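Local coordinates for heptaprenyl diphosphate synthase (HEPPP synthase) subunit 1 family protein (Staphylococcus aureus, PDB 5H9D) that probably serves as the small, non-catalytic subunit that pairs with a farnesyl pyrophosphate synthetase-like chain to make heptaprenyl diphosphate, a menaquinone side-chain precursor, at residues Val102-Leu107 and Thr130-Ile135; Ile25-Arg30 and Ala47-Asp52; Glu106-Leu111 and Phe165-Gln170; Thr83-Ala86 and Ser92-Asn95; Ile121-Val126 and Lys182-Ser187. All coordinates share one frame; numbering follows the deposited sequence.

Contact 1: residues Val102-Leu107 and Thr130-Ile135; sequences VEINEL and TLFPYI
Ile104 reaches from helix 91-112 into the angle between Leu131 and Phe132 of helix 118-140. From its CB the longer branch sets off anti to the carbonyl carbon (chi1 -72°), which carries CG1 across to the second helix. There CG1 lies 3.7 Å from Phe132 CZ, approaching the ring obliquely, and 3.8 Å from Leu131 CD2. The tip, CD1, goes on past Leu131 in the opposite sense to that side chain and ends 3.8 Å from Leu131 CB. A branched aliphatic suits the spot, since it can touch an aromatic ring with one carbon and a leucine with the next. The two short segments run nearly antiparallel, at 163° with axes 11.1 Å apart, a pairing that belongs to the all-helical architecture of the terpene synthase clan. Pro133 has no N-H to give to the preceding turn, and the second helix is kinked there. The Phe132 ring also packs on Cys48, Ile51 and Met55 of helix 43-65. Glu103 crosses Leu131 at about a right angle, and its OE1 stands 3.7 Å from Leu131 CD2. A carboxylate is tolerable beside a leucine here because its oxygens have charged partners: OE1 makes a salt bridge with Lys99, and OE2 one with Lys127 on the facing helix.

Contact 2: residues Ile25-Arg30 and Ala47-Asp52; sequences ININHR and ACLTID
Ile27 and Leu49 mark the nearest backbone approach, 7.9 Å between their CA atoms, where the irregular run leading into helix 29-32 passes beside helix 43-65. Leu49 does most of the touching. Its CG stands anti to the backbone N (chi1 -180°), which carries the fork toward the 25-30 segment, and the branching at CG lets the two methyls meet different partners. CD2 lies 4.2 Å from Ile27 CG2, a loose aliphatic contact in which the two side chains cross at about a right angle. CD1 instead meets main chain, 3.7 Å from Asn28 O. A forked leucine is well suited to such a place, because one branch packs on a side chain while the other fills in against the peptide next to it. Asn28 turns its CB toward the helix, 3.8 Å from Asp52 OD1, but no hydrogen bond spans the two segments. The polar ends are occupied elsewhere. Asn28 is the N-cap of the short helix that follows, its OD1 accepting from Leu31 N, a role for which a short side chain with a carbonyl is apt. Asp52 OD1 forms a salt bridge with Arg56, one turn further along its own helix, and Asn28 also packs on that arginine. Around this partly buried junction, helix 4-15 supplies Glu9 against Ile27 and Thr4 against Leu49. The other flanks of the 47-52 turns face helix 70-88, through Thr50 and Ile51, and helix 118-140, where Cys48 meets Thr136.

Contact 3: residues Glu106-Leu111 and Phe165-Gln170; sequences ELKSSL and FKKYNQ
Tyr168 packs against two side chains of helix 91-112, Lys108 and Leu111, about one turn apart, and both come to the same side of its ring. Lys108 is stretched out fully beyond CG and crosses the tyrosine at about a right angle. Its methylenes do the packing: CG lies 3.9 Å from Tyr168 CB, and CE the same distance from Tyr168 CD1. Leu111 meets the ring further round, where its CD1 is 3.8 Å from Tyr168 CD2 and 3.9 Å from Tyr168 CE2. Both the lysine CE and the leucine CD1 approach the ring obliquely. The tyrosine takes up this position with CG set between its backbone N and carbonyl carbon (chi1 59°), which points the ring at the helix. Lys167, bent at two torsions, brings its NZ back to the ring edge in plane, 4.1 Å from Lys108 NZ. The two ammonium groups are brought together by an acid: both form salt bridges with OD2 of Asp59 on helix 43-65. At the far end of the ring Tyr168 OH is hydrogen-bonded to Glu129 OE1, which also receives a salt bridge from Lys166. The long side chains are thus amphipathic in use, with aliphatic or aromatic portions forming the buried surface and polar tips going to acids beside it. Sharing Asp59 between two lysines would probably stabilise its negative charge, and fastens this irregular segment to two helices at once.

Contact 4: residues Thr83-Ala86 and Ser92-Asn95; sequences TLLA and SFQN
Leu85 holds CG anti to its carbonyl carbon (chi1 -68°) with the branch extended beyond, whereas Phe93 and Gln94 both carry CG anti to the backbone N, at chi1 170° and -167°. These settings direct the leucine fork between two adjacent side chains of the next helix. One methyl, CD2, comes to 4.0 Å from Phe93 CE2, meeting the ring obliquely as the two side chains cross at about a right angle. The other, CD1, packs on the aliphatic part of Gln94, which it also crosses at about a right angle; CD1 lies 4.1 Å from Gln94 CB, with CG nearer still. Glutamine fits a place of this kind because its two methylenes behave as hydrocarbon in the packing before the amide begins. The contact ties together successive helices, 70-88 and 91-112, which run back past one another after a very short connection and so form a helical hairpin, a recurrent element of an all-alpha fold. The closest backbone approach is 6.6 Å, from Leu85 CA to Gln94 CA, so one leucine is long enough to bridge the gap. Close to the bend, Asp90 OD1 accepts a hydrogen bond from Phe93 N in the first turn of helix 91-112. Beyond Leu85, the Phe93 ring meets Phe140 edge-to-face and packs on Ile135 and Thr136 of helix 118-140. Gln94, by contrast, lies against Leu118 of the farnesyl pyrophosphate synthetase chain, and Ala86 O accepts a hydrogen bond from Asn127 of that same partner.

Contact 5: residues Ile121-Val126 and Lys182-Ser187; sequences ISQAIV and KSYLKS
The helical turn that presents Ser122 to Tyr184 is held by a backbone hydrogen bond from Ile125 N to Ile121 O, 2.9 Å long. No hydrogen bond crosses between the segments, so the contact rests on the tyrosine ring. Ser122 CB stands over one face of it, 3.7 Å from the ring centroid and only 5° off the normal, the geometry of a CH-pi contact, although the hydroxyl of the same serine is modelled too near that face, which makes the exact placement doubtful. A small residue is right here, because the flat ring can settle close to the helix surface. Gln123 has CB directed away from the 182-187 segment, but its chain bends at chi2 (-65°) and swings the amide back beside the outer part of the ring. Its OE1 lies 3.6 Å from both Tyr184 OH and Tyr184 CE2, with amide and ring planes 75° apart, a polar neighbourhood without a hydrogen bond. Tyr184 follows an inverse gamma turn centred on Ser183, whose OG is hydrogen-bonded to Asp179 O at the end of helix 174-180. The C-terminal tail leaves that helix near this point and passes beside helix 118-140. With no ion pair or hydrogen bond between them, the attraction between these two segments probably rests mainly on dispersion at the tyrosine ring.

Helix 91-112 strings together contacts 4, 1 and 3, and helix 118-140 carries contacts 1 and 5. Contacts 1 and 3 share Glu106 and Leu107, their centres about 12 Å apart. Contact 1 meets contact 2 through Phe132 on Ile51, and contact 4 through Ile135 on Phe93; Leu84 links contact 4 to Thr50 of contact 2. Leu111 on Ile121 joins contact 3 to contact 5. Contacts 4 and 5 lie on opposite sides of the chain's centre, about 29 Å between centres. The farnesyl pyrophosphate synthetase chain reaches contacts 1, 3 and 4, bonding for example to Glu106 and Ser110, while contacts 2 and 5 do not touch it.

Contact 1: residues Val102-Leu107 and Thr130-Ile135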
# COMPACT_ATOMS: atom_id res chain seq x y z
N VAL C 102 12.97 5.25 -5.42
CA VAL C 102 12.73 4.50 -6.65
C VAL C 102 14.06 4.06 -7.27
O VAL C 102 14.15 2.98 -7.80
CB VAL C 102 11.82 5.27 -7.75
CG1 VAL C 102 11.32 6.59 -7.23
CG2 VAL C 102 12.57 5.42 -9.06
N GLU C 103 15.09 4.89 -7.14
CA GLU C 103 16.40 4.54 -7.69
C GLU C 103 17.04 3.33 -7.02
O GLU C 103 17.55 2.40 -7.67
CB GLU C 103 17.33 5.74 -7.61
CG GLU C 103 18.75 5.40 -7.97
CD GLU C 103 19.58 6.62 -8.27
OE1 GLU C 103 19.33 7.67 -7.62
OE2 GLU C 103 20.48 6.52 -9.14
N ILE C 104 17.04 3.36 -5.69
CA ILE C 104 17.58 2.24 -4.92
C ILE C 104 16.91 0.97 -5.42
O ILE C 104 17.60 -0.00 -5.74
CB ILE C 104 17.27 2.41 -3.43
CG1 ILE C 104 18.14 3.54 -2.85
CG2 ILE C 104 17.50 1.10 -2.70
CD1 ILE C 104 19.64 3.45 -3.22
N ASN C 105 15.57 1.00 -5.52
CA ASN C 105 14.78 -0.14 -6.00
C ASN C 105 15.09 -0.54 -7.43
O ASN C 105 15.14 -1.71 -7.74
CB ASN C 105 13.30 0.15 -5.83
CG ASN C 105 12.88 0.09 -4.39
OD1 ASN C 105 12.93 -0.95 -3.75
ND2 ASN C 105 12.49 1.22 -3.87
N GLU C 106 15.30 0.45 -8.29
CA GLU C 106 15.68 0.17 -9.68
C GLU C 106 17.07 -0.51 -9.68
O GLU C 106 17.28 -1.51 -10.37
CB GLU C 106 15.74 1.47 -10.53
CG GLU C 106 14.42 2.00 -11.02
CD GLU C 106 14.55 3.38 -11.71
OE1 GLU C 106 15.30 4.24 -11.19
OE2 GLU C 106 13.91 3.64 -12.76
N LEU C 107 18.03 0.04 -8.92
CA LEU C 107 19.35 -0.57 -8.90
C LEU C 107 19.30 -2.01 -8.39
O LEU C 107 19.88 -2.88 -9.02
CB LEU C 107 20.33 0.26 -8.08
CG LEU C 107 20.63 1.65 -8.66
CD1 LEU C 107 21.34 2.52 -7.63
CD2 LEU C 107 21.44 1.52 -9.90
N THR C 130 24.78 4.37 0.49
CA THR C 130 24.98 5.72 1.02
C THR C 130 23.89 6.74 0.69
O THR C 130 23.71 7.72 1.40
CB THR C 130 26.32 6.32 0.48
OG1 THR C 130 26.30 6.33 -0.96
CG2 THR C 130 27.51 5.51 0.96
N LEU C 131 23.18 6.49 -0.41
CA LEU C 131 22.12 7.37 -0.91
C LEU C 131 21.17 7.91 0.14
O LEU C 131 20.99 9.12 0.21
CB LEU C 131 21.34 6.65 -2.00
CG LEU C 131 20.61 7.49 -3.04
CD1 LEU C 131 21.56 8.55 -3.63
CD2 LEU C 131 20.06 6.57 -4.15
N PHE C 132 20.55 7.06 0.96
CA PHE C 132 19.64 7.63 1.95
C PHE C 132 20.32 8.57 2.91
O PHE C 132 19.85 9.67 3.13
CB PHE C 132 18.87 6.55 2.71
CG PHE C 132 17.89 5.80 1.86
CD1 PHE C 132 17.27 6.44 0.79
CD2 PHE C 132 17.62 4.45 2.10
CE1 PHE C 132 16.40 5.75 -0.04
CE2 PHE C 132 16.75 3.76 1.28
CZ PHE C 132 16.14 4.41 0.20
N PRO C 133 21.43 8.15 3.54
CA PRO C 133 22.06 9.10 4.46
C PRO C 133 22.68 10.28 3.72
O PRO C 133 22.56 11.42 4.17
CB PRO C 133 23.10 8.24 5.20
CG PRO C 133 23.32 7.07 4.31
CD PRO C 133 21.96 6.79 3.72
N TYR C 134 23.31 10.03 2.57
CA TYR C 134 23.93 11.09 1.79
C TYR C 134 22.97 12.24 1.57
O TYR C 134 23.30 13.38 1.87
CB TYR C 134 24.42 10.58 0.42
CG TYR C 134 24.83 11.68 -0.56
CD1 TYR C 134 23.87 12.45 -1.23
CD2 TYR C 134 26.17 11.96 -0.82
CE1 TYR C 134 24.23 13.47 -2.11
CE2 TYR C 134 26.55 12.99 -1.71
CZ TYR C 134 25.57 13.73 -2.34
OH TYR C 134 25.91 14.76 -3.20
N ILE C 135 21.77 11.95 1.06
CA ILE C 135 20.80 13.01 0.80
C ILE C 135 20.08 13.50 2.06
O ILE C 135 19.57 14.62 2.09
CB ILE C 135 19.73 12.59 -0.31
CG1 ILE C 135 18.45 12.11 0.33
CG2 ILE C 135 20.23 11.48 -1.19
CD1 ILE C 135 17.48 13.19 0.56

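Contact 2: residues Ile25-Arg30 and Ala47-Asp52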
# COMPACT_ATOMS: atom_id res chain seq x y z
N ILE C 25 13.52 -7.99 12.11
CA ILE C 25 13.83 -6.57 11.89
C ILE C 25 15.20 -6.07 12.37
O ILE C 25 15.29 -5.49 13.45
CB ILE C 25 12.78 -5.62 12.53
CG1 ILE C 25 11.37 -5.99 12.10
CG2 ILE C 25 13.04 -4.20 12.09
CD1 ILE C 25 10.30 -5.16 12.74
N ASN C 26 16.27 -6.27 11.58
CA ASN C 26 17.60 -5.75 11.96
C ASN C 26 17.56 -4.24 11.70
O ASN C 26 17.10 -3.81 10.65
CB ASN C 26 18.71 -6.35 11.10
CG ASN C 26 18.76 -7.86 11.16
OD1 ASN C 26 18.13 -8.49 12.02
ND2 ASN C 26 19.52 -8.45 10.26
N ILE C 27 18.07 -3.44 12.62
CA ILE C 27 18.05 -2.00 12.43
C ILE C 27 19.42 -1.38 12.24
O ILE C 27 19.78 -0.46 12.95
CB ILE C 27 17.36 -1.29 13.61
CG1 ILE C 27 15.93 -1.79 13.78
CG2 ILE C 27 17.32 0.22 13.38
CD1 ILE C 27 15.15 -1.13 14.92
N ASN C 28 20.19 -1.87 11.27
CA ASN C 28 21.53 -1.32 10.98
C ASN C 28 21.98 -0.27 11.99
O ASN C 28 21.75 0.94 11.81
CB ASN C 28 21.53 -0.72 9.56
CG ASN C 28 22.90 -0.19 9.15
OD1 ASN C 28 23.43 0.74 9.75
ND2 ASN C 28 23.47 -0.79 8.10
N HIS C 29 22.65 -0.73 13.05
CA HIS C 29 23.13 0.13 14.12
C HIS C 29 24.12 1.21 13.67
O HIS C 29 23.96 2.38 14.04
CB HIS C 29 23.75 -0.73 15.23
CG HIS C 29 22.74 -1.54 15.99
ND1 HIS C 29 21.77 -0.96 16.79
CD2 HIS C 29 22.56 -2.88 16.08
CE1 HIS C 29 21.03 -1.91 17.33
NE2 HIS C 29 21.49 -3.08 16.92
N ARG C 30 25.13 0.83 12.89
CA ARG C 30 26.11 1.79 12.38
C ARG C 30 25.48 3.12 11.90
O ARG C 30 25.73 4.17 12.48
CB ARG C 30 26.88 1.19 11.21
CG ARG C 30 28.13 0.46 11.58
CD ARG C 30 29.24 1.41 11.96
NE ARG C 30 30.38 0.69 12.53
CZ ARG C 30 30.35 0.03 13.70
NH1 ARG C 30 29.25 -0.01 14.44
NH2 ARG C 30 31.43 -0.61 14.12
N ALA C 47 13.72 9.17 10.04
CA ALA C 47 13.04 8.92 8.77
C ALA C 47 14.04 8.18 7.90
O ALA C 47 13.75 7.11 7.36
CB ALA C 47 12.61 10.23 8.10
N CYS C 48 15.24 8.73 7.78
CA CYS C 48 16.28 8.12 6.99
C CYS C 48 16.62 6.70 7.48
O CYS C 48 16.87 5.80 6.68
CB CYS C 48 17.52 9.02 7.01
SG CYS C 48 19.01 8.23 6.40
N LEU C 49 16.64 6.49 8.79
CA LEU C 49 16.95 5.16 9.32
C LEU C 49 15.74 4.19 9.12
O LEU C 49 15.93 2.97 8.98
CB LEU C 49 17.35 5.28 10.81
CG LEU C 49 17.72 3.98 11.56
CD1 LEU C 49 18.99 3.29 10.99
CD2 LEU C 49 17.90 4.33 13.01
N THR C 50 14.53 4.75 9.07
CA THR C 50 13.32 3.94 8.87
C THR C 50 13.18 3.41 7.44
O THR C 50 12.87 2.24 7.22
CB THR C 50 12.03 4.72 9.12
OG1 THR C 50 12.21 5.61 10.23
CG2 THR C 50 10.89 3.77 9.42
N ILE C 51 13.39 4.27 6.45
CA ILE C 51 13.26 3.81 5.09
C ILE C 51 14.37 2.80 4.78
O ILE C 51 14.18 1.87 3.99
CB ILE C 51 13.22 4.98 4.09
CG1 ILE C 51 12.87 4.44 2.71
CG2 ILE C 51 14.51 5.72 4.06
CD1 ILE C 51 11.48 3.84 2.64
N ASP C 52 15.52 2.96 5.43
CA ASP C 52 16.64 2.05 5.26
C ASP C 52 16.25 0.69 5.88
O ASP C 52 16.65 -0.38 5.39
CB ASP C 52 17.88 2.62 5.97
CG ASP C 52 19.09 1.64 5.99
OD1 ASP C 52 19.23 0.89 6.98
OD2 ASP C 52 19.89 1.62 5.03

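Contact 3: residues Glu106-Leu111 and Phe165-Gln170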
# COMPACT_ATOMS: atom_id res chain seq x y z
N GLU C 106 15.30 0.45 -8.29
CA GLU C 106 15.68 0.17 -9.68
C GLU C 106 17.07 -0.51 -9.68
O GLU C 106 17.28 -1.51 -10.37
CB GLU C 106 15.74 1.47 -10.53
CG GLU C 106 14.42 2.00 -11.02
CD GLU C 106 14.55 3.38 -11.71
OE1 GLU C 106 15.30 4.24 -11.19
OE2 GLU C 106 13.91 3.64 -12.76
N LEU C 107 18.03 0.04 -8.92
CA LEU C 107 19.35 -0.57 -8.90
C LEU C 107 19.30 -2.01 -8.39
O LEU C 107 19.88 -2.88 -9.02
CB LEU C 107 20.33 0.26 -8.08
CG LEU C 107 20.63 1.65 -8.66
CD1 LEU C 107 21.34 2.52 -7.63
CD2 LEU C 107 21.44 1.52 -9.90
N LYS C 108 18.61 -2.28 -7.28
CA LYS C 108 18.52 -3.66 -6.78
C LYS C 108 17.91 -4.57 -7.85
O LYS C 108 18.39 -5.69 -8.06
CB LYS C 108 17.69 -3.75 -5.49
CG LYS C 108 18.42 -3.29 -4.24
CD LYS C 108 17.52 -3.20 -3.01
CE LYS C 108 18.30 -2.62 -1.82
NZ LYS C 108 17.49 -2.29 -0.58
N SER C 109 16.88 -4.11 -8.54
CA SER C 109 16.27 -4.92 -9.60
C SER C 109 17.31 -5.24 -10.68
O SER C 109 17.40 -6.38 -11.17
CB SER C 109 15.10 -4.18 -10.24
OG SER C 109 14.52 -4.97 -11.26
N SER C 110 18.08 -4.23 -11.05
CA SER C 110 19.11 -4.39 -12.03
C SER C 110 20.15 -5.42 -11.57
O SER C 110 20.62 -6.23 -12.37
CB SER C 110 19.76 -3.03 -12.31
OG SER C 110 18.90 -2.18 -13.06
N LEU C 111 20.52 -5.39 -10.30
CA LEU C 111 21.50 -6.35 -9.76
C LEU C 111 20.91 -7.75 -9.78
O LEU C 111 21.54 -8.69 -10.25
CB LEU C 111 21.92 -5.99 -8.33
CG LEU C 111 22.89 -4.79 -8.21
CD1 LEU C 111 23.11 -4.44 -6.75
CD2 LEU C 111 24.22 -5.13 -8.91
N PHE C 165 27.71 -9.59 3.53
CA PHE C 165 26.93 -10.06 2.40
C PHE C 165 25.60 -9.32 2.40
O PHE C 165 24.76 -9.52 3.28
CB PHE C 165 26.68 -11.55 2.49
CG PHE C 165 26.30 -12.19 1.17
CD1 PHE C 165 27.20 -12.22 0.12
CD2 PHE C 165 25.08 -12.84 1.01
CE1 PHE C 165 26.90 -12.89 -1.07
CE2 PHE C 165 24.77 -13.51 -0.17
CZ PHE C 165 25.68 -13.53 -1.21
N LYS C 166 25.47 -8.46 1.40
CA LYS C 166 24.31 -7.61 1.12
C LYS C 166 22.93 -8.13 1.45
O LYS C 166 22.30 -7.63 2.37
CB LYS C 166 24.32 -7.23 -0.36
CG LYS C 166 25.37 -6.22 -0.74
CD LYS C 166 26.74 -6.53 -0.17
CE LYS C 166 27.67 -5.35 -0.43
NZ LYS C 166 27.07 -4.08 0.07
N LYS C 167 22.47 -9.10 0.67
CA LYS C 167 21.14 -9.73 0.77
C LYS C 167 20.55 -9.40 -0.59
O LYS C 167 19.87 -10.23 -1.20
CB LYS C 167 20.26 -9.13 1.87
CG LYS C 167 19.72 -7.75 1.54
CD LYS C 167 19.57 -6.89 2.78
CE LYS C 167 19.12 -5.48 2.41
NZ LYS C 167 20.01 -4.80 1.42
N TYR C 168 20.81 -8.18 -1.05
CA TYR C 168 20.37 -7.77 -2.37
C TYR C 168 21.40 -8.31 -3.38
O TYR C 168 21.15 -8.34 -4.60
CB TYR C 168 20.20 -6.24 -2.48
CG TYR C 168 21.43 -5.39 -2.21
CD1 TYR C 168 21.54 -4.64 -1.04
CD2 TYR C 168 22.46 -5.33 -3.13
CE1 TYR C 168 22.66 -3.87 -0.80
CE2 TYR C 168 23.59 -4.56 -2.90
CZ TYR C 168 23.70 -3.83 -1.73
OH TYR C 168 24.87 -3.13 -1.47
N ASN C 169 22.54 -8.76 -2.86
CA ASN C 169 23.58 -9.36 -3.70
C ASN C 169 23.31 -10.89 -3.74
O ASN C 169 24.10 -11.65 -4.29
CB ASN C 169 24.99 -9.04 -3.16
CG ASN C 169 25.73 -7.93 -3.98
OD1 ASN C 169 26.10 -6.89 -3.44
ND2 ASN C 169 25.95 -8.19 -5.27
N GLN C 170 22.18 -11.31 -3.17
CA GLN C 170 21.76 -12.72 -3.14
C GLN C 170 22.07 -13.55 -4.41
O GLN C 170 22.61 -14.65 -4.31
CB GLN C 170 20.25 -12.81 -2.81
CG GLN C 170 19.37 -13.54 -3.87
CD GLN C 170 17.83 -13.39 -3.66
OE1 GLN C 170 17.24 -12.33 -3.93
NE2 GLN C 170 17.20 -14.46 -3.19

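Contact 4: residues Thr83-Ala86 and Ser92-Asn95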
# COMPACT_ATOMS: atom_id res chain seq x y z
N THR C 83 4.60 9.05 7.42
CA THR C 83 3.90 9.86 8.42
C THR C 83 4.98 10.79 8.95
O THR C 83 4.70 11.93 9.33
CB THR C 83 3.39 9.00 9.56
OG1 THR C 83 4.40 8.05 9.92
CG2 THR C 83 2.12 8.28 9.15
N LEU C 84 6.20 10.26 8.95
CA LEU C 84 7.42 10.93 9.38
C LEU C 84 7.83 12.01 8.37
O LEU C 84 8.20 13.11 8.76
CB LEU C 84 8.53 9.90 9.52
CG LEU C 84 9.25 9.71 10.86
CD1 LEU C 84 8.27 9.74 12.03
CD2 LEU C 84 10.02 8.38 10.81
N LEU C 85 7.79 11.71 7.07
CA LEU C 85 8.13 12.76 6.12
C LEU C 85 7.06 13.83 6.33
O LEU C 85 7.31 15.02 6.16
CB LEU C 85 8.05 12.27 4.66
CG LEU C 85 9.02 11.25 4.07
CD1 LEU C 85 8.78 11.24 2.58
CD2 LEU C 85 10.49 11.59 4.36
N ALA C 86 5.87 13.37 6.70
CA ALA C 86 4.72 14.25 6.94
C ALA C 86 4.96 15.29 8.04
O ALA C 86 4.61 16.46 7.85
CB ALA C 86 3.49 13.42 7.26
N SER C 92 10.32 19.78 -0.24
CA SER C 92 11.36 19.45 -1.22
C SER C 92 12.17 18.22 -0.85
O SER C 92 12.67 17.52 -1.73
CB SER C 92 12.32 20.62 -1.43
OG SER C 92 11.99 21.30 -2.64
N PHE C 93 12.33 17.98 0.45
CA PHE C 93 13.08 16.84 0.95
C PHE C 93 12.37 15.55 0.55
O PHE C 93 13.02 14.53 0.32
CB PHE C 93 13.20 16.91 2.47
CG PHE C 93 13.76 15.66 3.10
CD1 PHE C 93 14.89 15.04 2.58
CD2 PHE C 93 13.15 15.11 4.22
CE1 PHE C 93 15.42 13.90 3.18
CE2 PHE C 93 13.67 13.97 4.83
CZ PHE C 93 14.81 13.36 4.31
N GLN C 94 11.04 15.62 0.46
CA GLN C 94 10.25 14.46 0.08
C GLN C 94 10.42 14.07 -1.40
O GLN C 94 10.14 12.92 -1.77
CB GLN C 94 8.77 14.69 0.36
CG GLN C 94 7.99 13.38 0.26
CD GLN C 94 6.50 13.58 0.08
OE1 GLN C 94 6.05 14.04 -0.98
NE2 GLN C 94 5.73 13.23 1.10
N ASN C 95 10.86 15.02 -2.22
CA ASN C 95 11.10 14.81 -3.65
C ASN C 95 12.42 14.07 -3.71
O ASN C 95 12.47 12.89 -4.05
CB ASN C 95 11.20 16.17 -4.37
CG ASN C 95 11.41 16.06 -5.91
OD1 ASN C 95 12.49 16.37 -6.41
ND2 ASN C 95 10.37 15.63 -6.64

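Contact 5: residues Ile121-Val126 and Lys182-Ser187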
# COMPACT_ATOMS: atom_id res chain seq x y z
N ILE C 121 27.86 -2.25 -11.28
CA ILE C 121 27.56 -2.93 -10.01
C ILE C 121 28.15 -2.12 -8.87
O ILE C 121 27.50 -1.88 -7.85
CB ILE C 121 28.18 -4.36 -9.97
CG1 ILE C 121 27.24 -5.34 -10.68
CG2 ILE C 121 28.48 -4.78 -8.53
CD1 ILE C 121 27.93 -6.57 -11.20
N SER C 122 29.39 -1.69 -9.07
CA SER C 122 30.12 -0.92 -8.09
C SER C 122 29.54 0.46 -7.85
O SER C 122 29.57 0.97 -6.72
CB SER C 122 31.57 -0.79 -8.55
OG SER C 122 32.41 -0.62 -7.42
N GLN C 123 29.03 1.09 -8.91
CA GLN C 123 28.42 2.40 -8.76
C GLN C 123 27.11 2.21 -8.00
O GLN C 123 26.75 3.03 -7.13
CB GLN C 123 28.12 3.03 -10.12
CG GLN C 123 29.32 3.34 -11.00
CD GLN C 123 30.23 4.41 -10.43
OE1 GLN C 123 31.23 4.11 -9.74
NE2 GLN C 123 29.89 5.68 -10.69
N ALA C 124 26.41 1.11 -8.32
CA ALA C 124 25.13 0.78 -7.71
C ALA C 124 25.26 0.59 -6.20
O ALA C 124 24.44 1.10 -5.42
CB ALA C 124 24.55 -0.47 -8.37
N ILE C 125 26.32 -0.12 -5.81
CA ILE C 125 26.60 -0.41 -4.40
C ILE C 125 26.80 0.85 -3.56
O ILE C 125 26.27 0.96 -2.46
CB ILE C 125 27.84 -1.29 -4.26
CG1 ILE C 125 27.55 -2.67 -4.84
CG2 ILE C 125 28.24 -1.43 -2.81
CD1 ILE C 125 28.76 -3.54 -4.85
N VAL C 126 27.57 1.80 -4.06
CA VAL C 126 27.80 3.00 -3.28
C VAL C 126 26.46 3.66 -3.02
O VAL C 126 26.14 3.98 -1.87
CB VAL C 126 28.77 3.97 -3.99
CG1 VAL C 126 28.81 5.32 -3.27
CG2 VAL C 126 30.18 3.35 -4.00
N LYS C 182 35.71 -4.73 -2.54
CA LYS C 182 37.04 -4.58 -1.97
C LYS C 182 37.74 -3.78 -3.05
O LYS C 182 38.51 -2.86 -2.78
CB LYS C 182 37.73 -5.95 -1.78
CG LYS C 182 39.04 -5.87 -0.99
CD LYS C 182 39.68 -7.24 -0.74
CE LYS C 182 38.86 -8.10 0.23
NZ LYS C 182 39.54 -9.39 0.57
N SER C 183 37.43 -4.14 -4.30
CA SER C 183 37.99 -3.46 -5.46
C SER C 183 37.18 -2.20 -5.74
O SER C 183 36.75 -1.97 -6.87
CB SER C 183 37.98 -4.38 -6.69
OG SER C 183 36.66 -4.72 -7.08
N TYR C 184 36.95 -1.41 -4.69
CA TYR C 184 36.23 -0.14 -4.77
C TYR C 184 36.11 0.42 -3.36
O TYR C 184 35.13 1.06 -3.01
CB TYR C 184 34.85 -0.29 -5.42
CG TYR C 184 34.74 0.50 -6.73
CD1 TYR C 184 35.35 0.03 -7.90
CD2 TYR C 184 34.05 1.71 -6.79
CE1 TYR C 184 35.27 0.75 -9.10
CE2 TYR C 184 33.96 2.45 -7.98
CZ TYR C 184 34.58 1.95 -9.13
OH TYR C 184 34.50 2.66 -10.32
N LEU C 185 37.15 0.14 -2.58
CA LEU C 185 37.33 0.58 -1.20
C LEU C 185 38.81 0.94 -1.22
O LEU C 185 39.26 1.91 -0.61
CB LEU C 185 37.09 -0.56 -0.21
CG LEU C 185 37.05 -0.20 1.28
CD1 LEU C 185 36.72 -1.44 2.09
CD2 LEU C 185 38.38 0.39 1.71
N LYS C 186 39.56 0.11 -1.93
CA LYS C 186 40.99 0.28 -2.11
C LYS C 186 41.13 1.17 -3.35
O LYS C 186 41.99 0.96 -4.20
CB LYS C 186 41.67 -1.07 -2.34
CG LYS C 186 41.63 -2.01 -1.12
CD LYS C 186 42.09 -3.43 -1.44
CE LYS C 186 41.17 -4.08 -2.45
NZ LYS C 186 41.43 -5.53 -2.62
N SER C 187 40.23 2.15 -3.44
CA SER C 187 40.19 3.10 -4.54
C SER C 187 39.39 4.32 -4.10
O SER C 187 39.84 5.45 -4.25
CB SER C 187 39.50 2.47 -5.75
OG SER C 187 38.13 2.21 -5.47